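PDB 7KCJ: eukaryotic translation initiation factor 4E type 5 from Leishmania major, which is probably a cap-binding translation initiation factor, recognising the 7-methylguanosine cap of RNA at the start of protein synthesis. Local coordinates for residues 48-53 / 60-65; 88-93 / 138-143; 113-118 / 174-179. All blocks are in the same frame, centred on the assembly; numbering follows the deposited sequence.

Contact 1 (48-53 / 60-65)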
loop_
_atom_site.group_PDB
_atom_site.type_symbol
_atom_site.label_atom_id
_atom_site.label_comp_id
_atom_site.label_asym_id
_atom_site.label_seq_id
_atom_site.Cartn_x
_atom_site.Cartn_y
_atom_site.Cartn_z
ATOM N N GLN A 48 -10.077 -9.137 7.259
ATOM C CA GLN A 48 -11.076 -9.711 6.381
ATOM C C GLN A 48 -10.351 -10.048 5.092
ATOM O O GLN A 48 -9.891 -9.145 4.408
ATOM C CB GLN A 48 -12.201 -8.693 6.132
ATOM C CG GLN A 48 -12.736 -8.051 7.418
ATOM C CD GLN A 48 -13.940 -7.153 7.187
ATOM O OE1 GLN A 48 -14.394 -6.950 6.050
ATOM N NE2 GLN A 48 -14.479 -6.587 8.249
ATOM N N LYS A 49 -10.183 -11.340 4.793
ATOM C CA LYS A 49 -9.476 -11.758 3.583
ATOM C C LYS A 49 -10.313 -11.587 2.341
ATOM O O LYS A 49 -11.508 -11.872 2.351
ATOM C CB LYS A 49 -9.031 -13.223 3.664
ATOM C CG LYS A 49 -8.027 -13.501 4.774
ATOM C CD LYS A 49 -7.485 -14.917 4.679
ATOM C CE LYS A 49 -6.382 -15.159 5.700
ATOM N NZ LYS A 49 -5.488 -16.297 5.334
ATOM N N LEU A 50 -9.672 -11.135 1.257
ATOM C CA LEU A 50 -10.366 -11.026 -0.016
ATOM C C LEU A 50 -9.894 -12.253 -0.820
ATOM O O LEU A 50 -10.320 -13.349 -0.481
ATOM C CB LEU A 50 -10.175 -9.655 -0.699
ATOM C CG LEU A 50 -10.984 -8.473 -0.120
ATOM C CD1 LEU A 50 -10.344 -7.909 1.150
ATOM C CD2 LEU A 50 -11.160 -7.358 -1.191
ATOM N N ASP A 51 -8.949 -12.126 -1.765
ATOM C CA ASP A 51 -8.465 -13.256 -2.554
ATOM C C ASP A 51 -7.169 -12.870 -3.312
ATOM O O ASP A 51 -6.744 -11.710 -3.278
ATOM C CB ASP A 51 -9.556 -13.655 -3.564
ATOM C CG ASP A 51 -9.527 -15.100 -4.015
ATOM O OD1 ASP A 51 -8.538 -15.816 -3.686
ATOM O OD2 ASP A 51 -10.497 -15.526 -4.681
ATOM N N TRP A 52 -6.559 -13.837 -4.005
ATOM C CA TRP A 52 -5.376 -13.610 -4.816
ATOM C C TRP A 52 -5.735 -12.818 -6.059
ATOM O O TRP A 52 -6.803 -13.031 -6.636
ATOM C CB TRP A 52 -4.829 -14.956 -5.323
ATOM C CG TRP A 52 -4.305 -15.867 -4.264
ATOM C CD1 TRP A 52 -4.889 -17.012 -3.798
ATOM C CD2 TRP A 52 -3.065 -15.725 -3.554
ATOM N NE1 TRP A 52 -4.090 -17.587 -2.832
ATOM C CE2 TRP A 52 -2.964 -16.816 -2.662
ATOM C CE3 TRP A 52 -2.047 -14.760 -3.560
ATOM C CZ2 TRP A 52 -1.860 -16.994 -1.829
ATOM C CZ3 TRP A 52 -0.957 -14.930 -2.729
ATOM C CH2 TRP A 52 -0.856 -16.049 -1.895
ATOM N N ILE A 53 -4.806 -11.990 -6.536
ATOM C CA ILE A 53 -4.960 -11.287 -7.790
ATOM C C ILE A 53 -3.701 -11.555 -8.646
ATOM O O ILE A 53 -2.578 -11.536 -8.136
ATOM C CB ILE A 53 -5.285 -9.779 -7.632
ATOM C CG1 ILE A 53 -4.185 -9.013 -6.818
ATOM C CG2 ILE A 53 -6.697 -9.573 -7.056
ATOM C CD1 ILE A 53 -4.405 -7.494 -6.739
ATOM N N TRP A 60 -8.305 -4.209 -10.565
ATOM C CA TRP A 60 -9.324 -3.166 -10.623
ATOM C C TRP A 60 -10.728 -3.699 -10.271
ATOM O O TRP A 60 -11.519 -2.937 -9.709
ATOM C CB TRP A 60 -9.274 -2.397 -11.940
ATOM C CG TRP A 60 -7.983 -1.636 -12.136
ATOM C CD1 TRP A 60 -7.102 -1.783 -13.166
ATOM C CD2 TRP A 60 -7.424 -0.620 -11.274
ATOM N NE1 TRP A 60 -6.052 -0.902 -13.021
ATOM C CE2 TRP A 60 -6.213 -0.196 -11.855
ATOM C CE3 TRP A 60 -7.865 0.016 -10.106
ATOM C CZ2 TRP A 60 -5.420 0.798 -11.286
ATOM C CZ3 TRP A 60 -7.082 1.008 -9.549
ATOM C CH2 TRP A 60 -5.868 1.377 -10.127
ATOM N N SER A 61 -11.007 -5.004 -10.510
ATOM C CA SER A 61 -12.287 -5.595 -10.083
ATOM C C SER A 61 -12.336 -5.639 -8.562
ATOM O O SER A 61 -13.391 -5.390 -7.990
ATOM C CB SER A 61 -12.466 -7.001 -10.637
ATOM O OG SER A 61 -12.543 -6.985 -12.050
ATOM N N THR A 62 -11.194 -5.962 -7.900
ATOM C CA THR A 62 -11.086 -5.977 -6.439
ATOM C C THR A 62 -11.315 -4.561 -5.890
ATOM O O THR A 62 -12.097 -4.387 -4.957
ATOM C CB THR A 62 -9.716 -6.555 -6.000
ATOM O OG1 THR A 62 -9.605 -7.883 -6.500
ATOM C CG2 THR A 62 -9.537 -6.575 -4.485
ATOM N N MET A 63 -10.663 -3.550 -6.486
ATOM C CA MET A 63 -10.800 -2.156 -6.061
ATOM C C MET A 63 -12.219 -1.642 -6.253
ATOM O O MET A 63 -12.692 -0.862 -5.428
ATOM C CB MET A 63 -9.845 -1.246 -6.840
ATOM C CG MET A 63 -8.373 -1.595 -6.672
ATOM S SD MET A 63 -7.789 -1.590 -4.956
ATOM C CE MET A 63 -8.041 0.080 -4.554
ATOM N N ASN A 64 -12.893 -2.047 -7.350
ATOM C CA ASN A 64 -14.273 -1.623 -7.668
ATOM C C ASN A 64 -15.306 -2.272 -6.763
ATOM O O ASN A 64 -16.398 -1.734 -6.636
ATOM C CB ASN A 64 -14.612 -1.853 -9.159
ATOM C CG ASN A 64 -16.075 -1.710 -9.613
ATOM O OD1 ASN A 64 -16.910 -2.641 -9.505
ATOM N ND2 ASN A 64 -16.431 -0.550 -10.166
ATOM N N SER A 65 -14.982 -3.410 -6.119
ATOM C CA SER A 65 -15.923 -4.051 -5.189
ATOM C C SER A 65 -15.982 -3.328 -3.812
ATOM O O SER A 65 -16.823 -3.656 -2.970
ATOM C CB SER A 65 -15.525 -5.506 -4.962
ATOM O OG SER A 65 -14.371 -5.594 -4.136
HETATM O O HOH W 1 -9.368 -10.121 -4.267
#

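Contact 2 (88-93 / 138-143)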
loop_
_atom_site.group_PDB
_atom_site.type_symbol
_atom_site.label_atom_id
_atom_site.label_comp_id
_atom_site.label_asym_id
_atom_site.label_seq_id
_atom_site.Cartn_x
_atom_site.Cartn_y
_atom_site.Cartn_z
ATOM N N PRO A 88 1.019 -9.606 6.768
ATOM C CA PRO A 88 2.468 -9.358 6.603
ATOM C C PRO A 88 3.088 -8.701 7.831
ATOM O O PRO A 88 2.428 -7.953 8.540
ATOM C CB PRO A 88 2.544 -8.466 5.368
ATOM C CG PRO A 88 1.224 -7.771 5.327
ATOM C CD PRO A 88 0.196 -8.678 5.962
ATOM N N SER A 89 4.347 -9.018 8.097
ATOM C CA SER A 89 5.072 -8.520 9.253
ATOM C C SER A 89 6.372 -7.827 8.842
ATOM O O SER A 89 7.014 -8.271 7.895
ATOM C CB SER A 89 5.385 -9.703 10.168
ATOM O OG SER A 89 6.227 -9.360 11.251
ATOM N N TYR A 90 6.796 -6.801 9.622
ATOM C CA TYR A 90 8.072 -6.064 9.445
ATOM C C TYR A 90 9.275 -7.020 9.546
ATOM O O TYR A 90 10.316 -6.793 8.948
ATOM C CB TYR A 90 8.274 -5.033 10.587
ATOM C CG TYR A 90 7.452 -3.765 10.515
ATOM C CD1 TYR A 90 7.121 -3.196 9.296
ATOM C CD2 TYR A 90 7.052 -3.108 11.669
ATOM C CE1 TYR A 90 6.414 -2.002 9.225
ATOM C CE2 TYR A 90 6.311 -1.934 11.610
ATOM C CZ TYR A 90 5.991 -1.384 10.385
ATOM O OH TYR A 90 5.257 -0.221 10.306
ATOM N N GLU A 91 9.137 -8.035 10.389
ATOM C CA GLU A 91 10.106 -9.067 10.738
ATOM C C GLU A 91 10.523 -9.909 9.542
ATOM O O GLU A 91 11.573 -10.521 9.604
ATOM C CB GLU A 91 9.477 -9.964 11.817
ATOM C CG GLU A 91 10.441 -10.587 12.799
ATOM C CD GLU A 91 9.760 -11.410 13.881
ATOM O OE1 GLU A 91 8.560 -11.165 14.150
ATOM O OE2 GLU A 91 10.429 -12.295 14.464
ATOM N N ALA A 92 9.717 -9.959 8.470
ATOM C CA ALA A 92 10.030 -10.708 7.259
ATOM C C ALA A 92 11.208 -10.118 6.493
ATOM O O ALA A 92 11.769 -10.800 5.642
ATOM C CB ALA A 92 8.815 -10.748 6.353
ATOM N N TYR A 93 11.568 -8.849 6.757
ATOM C CA TYR A 93 12.664 -8.207 6.037
ATOM C C TYR A 93 13.703 -7.675 6.994
ATOM O O TYR A 93 13.654 -6.501 7.354
ATOM C CB TYR A 93 12.166 -7.068 5.117
ATOM C CG TYR A 93 10.874 -7.388 4.419
ATOM C CD1 TYR A 93 10.833 -8.305 3.383
ATOM C CD2 TYR A 93 9.677 -6.863 4.870
ATOM C CE1 TYR A 93 9.640 -8.642 2.769
ATOM C CE2 TYR A 93 8.476 -7.178 4.256
ATOM C CZ TYR A 93 8.462 -8.067 3.201
ATOM O OH TYR A 93 7.271 -8.438 2.633
ATOM N N VAL A 138 5.264 -5.659 -0.256
ATOM C CA VAL A 138 4.029 -5.387 0.468
ATOM C C VAL A 138 3.600 -3.957 0.171
ATOM O O VAL A 138 4.428 -3.027 0.191
ATOM C CB VAL A 138 4.094 -5.629 2.008
ATOM C CG1 VAL A 138 2.797 -5.203 2.685
ATOM C CG2 VAL A 138 4.394 -7.086 2.349
ATOM N N LEU A 139 2.310 -3.771 -0.057
ATOM C CA LEU A 139 1.739 -2.469 -0.297
ATOM C C LEU A 139 0.576 -2.311 0.675
ATOM O O LEU A 139 -0.288 -3.179 0.731
ATOM C CB LEU A 139 1.235 -2.431 -1.736
ATOM C CG LEU A 139 0.994 -1.087 -2.375
ATOM C CD1 LEU A 139 2.260 -0.268 -2.428
ATOM C CD2 LEU A 139 0.512 -1.307 -3.794
ATOM N N ARG A 140 0.572 -1.235 1.476
ATOM C CA ARG A 140 -0.485 -0.985 2.444
ATOM C C ARG A 140 -1.110 0.370 2.146
ATOM O O ARG A 140 -0.410 1.361 2.053
ATOM C CB ARG A 140 0.064 -1.035 3.874
ATOM C CG ARG A 140 1.058 -2.171 4.103
ATOM C CD ARG A 140 0.865 -2.843 5.428
ATOM N NE ARG A 140 1.303 -1.998 6.529
ATOM C CZ ARG A 140 0.932 -2.161 7.795
ATOM N NH1 ARG A 140 0.086 -3.129 8.127
ATOM N NH2 ARG A 140 1.403 -1.356 8.740
ATOM N N ILE A 141 -2.417 0.411 1.938
ATOM C CA ILE A 141 -3.125 1.649 1.625
ATOM C C ILE A 141 -4.029 2.045 2.786
ATOM O O ILE A 141 -4.855 1.243 3.207
ATOM C CB ILE A 141 -3.873 1.539 0.289
ATOM C CG1 ILE A 141 -2.978 0.983 -0.817
ATOM C CG2 ILE A 141 -4.431 2.866 -0.121
ATOM C CD1 ILE A 141 -3.783 0.664 -2.112
ATOM N N ALA A 142 -3.780 3.214 3.390
ATOM C CA ALA A 142 -4.547 3.670 4.542
ATOM C C ALA A 142 -5.355 4.924 4.276
ATOM O O ALA A 142 -4.776 5.956 3.926
ATOM C CB ALA A 142 -3.622 3.913 5.716
ATOM N N ALA A 143 -6.670 4.874 4.507
ATOM C CA ALA A 143 -7.512 6.070 4.359
ATOM C C ALA A 143 -7.194 7.025 5.513
ATOM O O ALA A 143 -7.282 6.629 6.686
ATOM C CB ALA A 143 -8.985 5.688 4.434
#

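Contact 3 (113-118 / 174-179)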
loop_
_atom_site.group_PDB
_atom_site.type_symbol
_atom_site.label_atom_id
_atom_site.label_comp_id
_atom_site.label_asym_id
_atom_site.label_seq_id
_atom_site.Cartn_x
_atom_site.Cartn_y
_atom_site.Cartn_z
ATOM N N LEU A 113 -1.944 6.883 -6.871
ATOM C CA LEU A 113 -2.280 5.516 -6.461
ATOM C C LEU A 113 -2.043 4.547 -7.632
ATOM O O LEU A 113 -1.426 3.495 -7.455
ATOM C CB LEU A 113 -3.745 5.431 -5.988
ATOM C CG LEU A 113 -4.209 4.066 -5.427
ATOM C CD1 LEU A 113 -3.279 3.533 -4.330
ATOM C CD2 LEU A 113 -5.592 4.170 -4.843
ATOM N N GLU A 114 -2.472 4.942 -8.843
ATOM C CA GLU A 114 -2.280 4.134 -10.047
ATOM C C GLU A 114 -0.815 3.901 -10.322
ATOM O O GLU A 114 -0.426 2.769 -10.605
ATOM C CB GLU A 114 -2.919 4.797 -11.276
ATOM C CG GLU A 114 -4.431 4.843 -11.218
ATOM C CD GLU A 114 -5.052 5.610 -12.365
ATOM O OE1 GLU A 114 -4.541 5.503 -13.504
ATOM O OE2 GLU A 114 -6.054 6.319 -12.124
ATOM N N LEU A 115 0.006 4.955 -10.202
ATOM C CA LEU A 115 1.433 4.836 -10.431
ATOM C C LEU A 115 2.085 3.868 -9.453
ATOM O O LEU A 115 2.835 2.996 -9.885
ATOM C CB LEU A 115 2.098 6.217 -10.376
ATOM C CG LEU A 115 3.633 6.214 -10.422
ATOM C CD1 LEU A 115 4.136 6.010 -11.843
ATOM C CD2 LEU A 115 4.184 7.464 -9.824
ATOM N N VAL A 116 1.804 4.012 -8.142
ATOM C CA VAL A 116 2.406 3.151 -7.125
ATOM C C VAL A 116 1.985 1.697 -7.320
ATOM O O VAL A 116 2.835 0.799 -7.314
ATOM C CB VAL A 116 2.124 3.656 -5.693
ATOM C CG1 VAL A 116 2.771 2.733 -4.672
ATOM C CG2 VAL A 116 2.654 5.072 -5.500
ATOM N N LEU A 117 0.672 1.463 -7.578
ATOM C CA LEU A 117 0.168 0.104 -7.823
ATOM C C LEU A 117 0.904 -0.530 -9.024
ATOM O O LEU A 117 1.360 -1.662 -8.929
ATOM C CB LEU A 117 -1.351 0.103 -8.084
ATOM C CG LEU A 117 -2.262 0.353 -6.869
ATOM C CD1 LEU A 117 -3.707 0.455 -7.278
ATOM C CD2 LEU A 117 -2.106 -0.723 -5.787
ATOM N N ALA A 118 1.117 0.247 -10.089
ATOM C CA ALA A 118 1.824 -0.224 -11.280
ATOM C C ALA A 118 3.311 -0.482 -11.039
ATOM O O ALA A 118 3.794 -1.554 -11.404
ATOM C CB ALA A 118 1.629 0.742 -12.437
ATOM N N GLU A 174 10.309 11.394 -9.810
ATOM C CA GLU A 174 10.408 11.865 -11.192
ATOM C C GLU A 174 9.105 11.562 -11.959
ATOM O O GLU A 174 8.678 12.404 -12.749
ATOM C CB GLU A 174 11.626 11.274 -11.900
ATOM C CG GLU A 174 12.928 11.797 -11.351
ATOM C CD GLU A 174 14.118 11.454 -12.226
ATOM O OE1 GLU A 174 14.136 10.340 -12.796
ATOM O OE2 GLU A 174 15.029 12.304 -12.348
ATOM N N ALA A 175 8.434 10.408 -11.665
ATOM C CA ALA A 175 7.183 10.036 -12.341
ATOM C C ALA A 175 5.980 10.897 -11.924
ATOM O O ALA A 175 5.128 11.193 -12.760
ATOM C CB ALA A 175 6.866 8.564 -12.143
ATOM N N MET A 176 5.918 11.296 -10.645
ATOM C CA MET A 176 4.853 12.152 -10.143
ATOM C C MET A 176 4.985 13.571 -10.721
ATOM O O MET A 176 3.967 14.181 -11.076
ATOM C CB MET A 176 4.863 12.157 -8.607
ATOM C CG MET A 176 4.557 10.782 -8.000
ATOM S SD MET A 176 2.772 10.479 -7.965
ATOM C CE MET A 176 2.301 11.395 -6.507
ATOM N N ARG A 177 6.226 14.077 -10.877
ATOM C CA ARG A 177 6.428 15.379 -11.498
ATOM C C ARG A 177 6.032 15.292 -12.973
ATOM O O ARG A 177 5.354 16.180 -13.465
ATOM C CB ARG A 177 7.908 15.837 -11.401
ATOM C CG ARG A 177 8.329 16.253 -10.004
ATOM C CD ARG A 177 9.652 16.988 -9.976
ATOM N NE ARG A 177 10.824 16.116 -9.970
ATOM C CZ ARG A 177 11.398 15.616 -8.882
ATOM N NH1 ARG A 177 10.898 15.874 -7.683
ATOM N NH2 ARG A 177 12.456 14.826 -8.989
ATOM N N ALA A 178 6.435 14.223 -13.675
ATOM C CA ALA A 178 6.078 14.053 -15.089
ATOM C C ALA A 178 4.565 13.945 -15.316
ATOM O O ALA A 178 4.090 14.249 -16.412
ATOM C CB ALA A 178 6.795 12.855 -15.685
ATOM N N LYS A 179 3.801 13.607 -14.263
ATOM C CA LYS A 179 2.343 13.594 -14.359
ATOM C C LYS A 179 1.711 15.016 -14.235
ATOM O O LYS A 179 0.494 15.149 -14.300
ATOM C CB LYS A 179 1.737 12.614 -13.329
ATOM C CG LYS A 179 1.882 11.146 -13.738
ATOM C CD LYS A 179 1.007 10.212 -12.890
ATOM C CE LYS A 179 0.590 8.987 -13.668
ATOM N NZ LYS A 179 -0.382 8.137 -12.924
#

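Contact 1 (48-53 / 60-65)
Thr-62 meets strand 48-53 with both branches of its side chain, each aimed at a different residue. Its methyl CG2 touches CD2 of Leu-50 at 3.8 Å, while its hydroxyl OG1 lies 3.4 Å from CG2 of Ile-53. The split follows from the threonine torsion: with OG1 anti to the carbonyl carbon (chi1 -60°), CG2 is left anti to the backbone N, and the two tips diverge toward the two hydrophobic side chains. Leu-50 and Ile-53 each run at a slant to the threonine rather than alongside it. In Ile-53, CG1 takes the crowded position between N and carbonyl carbon (chi1 58°), which leaves CG2 as the branch facing the helix.

These segments belong to the edge strand of the curved antiparallel sheet of the eIF4E fold and to the helix 56-64 that follows it directly and folds back over it. A classic beta bulge interrupts the strand here, two residues, Leu-50 and Asp-51, standing against the single Val-20 of strand 13-23. A water donates to Asp-51 O and to Thr-62 OG1, 3.2 Å from each, so that it bridges strand and helix. Threonine suits this place because its methyl packs against Leu-50 while its hydroxyl, already hydrogen-bonded to Glu-58 O one turn earlier, also accepts from the water. Three residues on, Ser-65 OG makes a hydrogen bond to Thr-62 O at 2.7 Å, and Ser-65 N reaches the same oxygen from the same face of its plane. Within the strand, the carboxylate of Asp-51 turns to the next residue, OD1 accepting from Trp-52 N at 2.8 Å, the donor lying above the carboxylate plane.

Contact 2 (88-93 / 138-143)
Val-138 takes Pro-88 against both methyls and Tyr-93 against CG2 alone. CG2 does most of the touching: Pro-88 CB lies 3.8 Å from it, and Tyr-93 OH comes to 3.2 Å, a tight approach for an oxygen and a methyl carbon. The other methyl, CG1, meets Pro-88 CG at 4.0 Å. With CG1 anti to the backbone N (chi1 175°), the valine spreads its fork so that the proline ring reaches both prongs. Tyr-93 offers its edge, CG2 sitting near the ring plane beyond the phenol oxygen. The ring of proline and the branched valine both hold their hydrocarbon surface in a fixed position, which fits a contact made by shape.

Farther along the strand, Tyr-90 OH stands 4.3 Å from Arg-140 NH2 in an oblique approach, neighbours without a bond between them. What positions the arginine is its salt bridge from NE to Glu-156 on the adjacent strand. Tyr-90 is held in turn by its ring contacts with Trp-158 and Phe-193. On the loop itself, the methyl of Ala-92 lies over the centre of one face of the Tyr-93 ring, 4.0 Å above its plane, and a 3-10 turn at residues 90-92 brings the two tyrosines round to the sheet. The loop joins strands 77-82 and 97-103. Val-138 and Arg-140 face it, whereas Leu-139 points to the helical side of the sheet. Because residues 88-93 meet residues 138-143 through van der Waals contact, their hold on each other depends on shape, and the charge of Arg-140 is probably balanced in large part by Glu-156.

Contact 3 (113-118 / 174-179)
The flat group here, the guanidinium of Arg-177, has Glu-174 N over one face, 4.1 Å above the plane and offset toward the rim, but it lies on the far side of its helix, in a salt bridge with Glu-170; Leu-115 meets Ala-175, Met-176 and Lys-179 with no ring between them.

The contact itself is aliphatic. Leu-115 sends both methyls across to Ala-175 CB, CD2 at 3.7 Å and CD1 at 3.8 Å, so that the small alanine lets the forked end come close. CD2 also touches Met-176, at 3.8 Å from both CG and SD. With CG anti to the backbone N (chi1 172°), the leucine fork is directed at the second helix. Met-176 crosses it at a slant; its chain bends at chi2 and chi3, and the unbranched, flexible thioether folds so that both CG and SD lie against the leucine methyl. Beyond CG, Lys-179 runs extended toward helix 108-121, its NZ ending 4.0 Å from Leu-115 CB. The ammonium is hydrogen-bonded to Ala-111 O, a backbone carbonyl of that helix. Glu-114 OE1 stands 5.0 Å from Lys-179 NZ, and the opposite charges may attract weakly.

Beneath, Val-116 and Met-176 reach strand 97-103 at Ile-101 and Leu-103. Helices packed side by side on the convex face of a curved antiparallel sheet are typical of the eIF4E fold, and these are two of them.

From the N terminus, contact 1 comes first and closes the shortest loop, turning helix 56-64 back onto the edge strand 48-55. It is complete before contact 2 opens at residues 88-93. Contacts 2 and 3 then cross: helix segment 113-118 lies within the loop that ends at strand segment 138-143, while its partner 174-179 comes later. The two also touch in space: Leu-139 and Ile-141 pack against Leu-113, Val-116 and Leu-117. Contact 1 joins the same helical layer where Trp-60 CH2 touches Leu-117 CD1 at 3.7 Å. Together the contacts tie helices 56-64, 108-121 and 165-178 to one side of the sheet, and the 88-93 loop to the other.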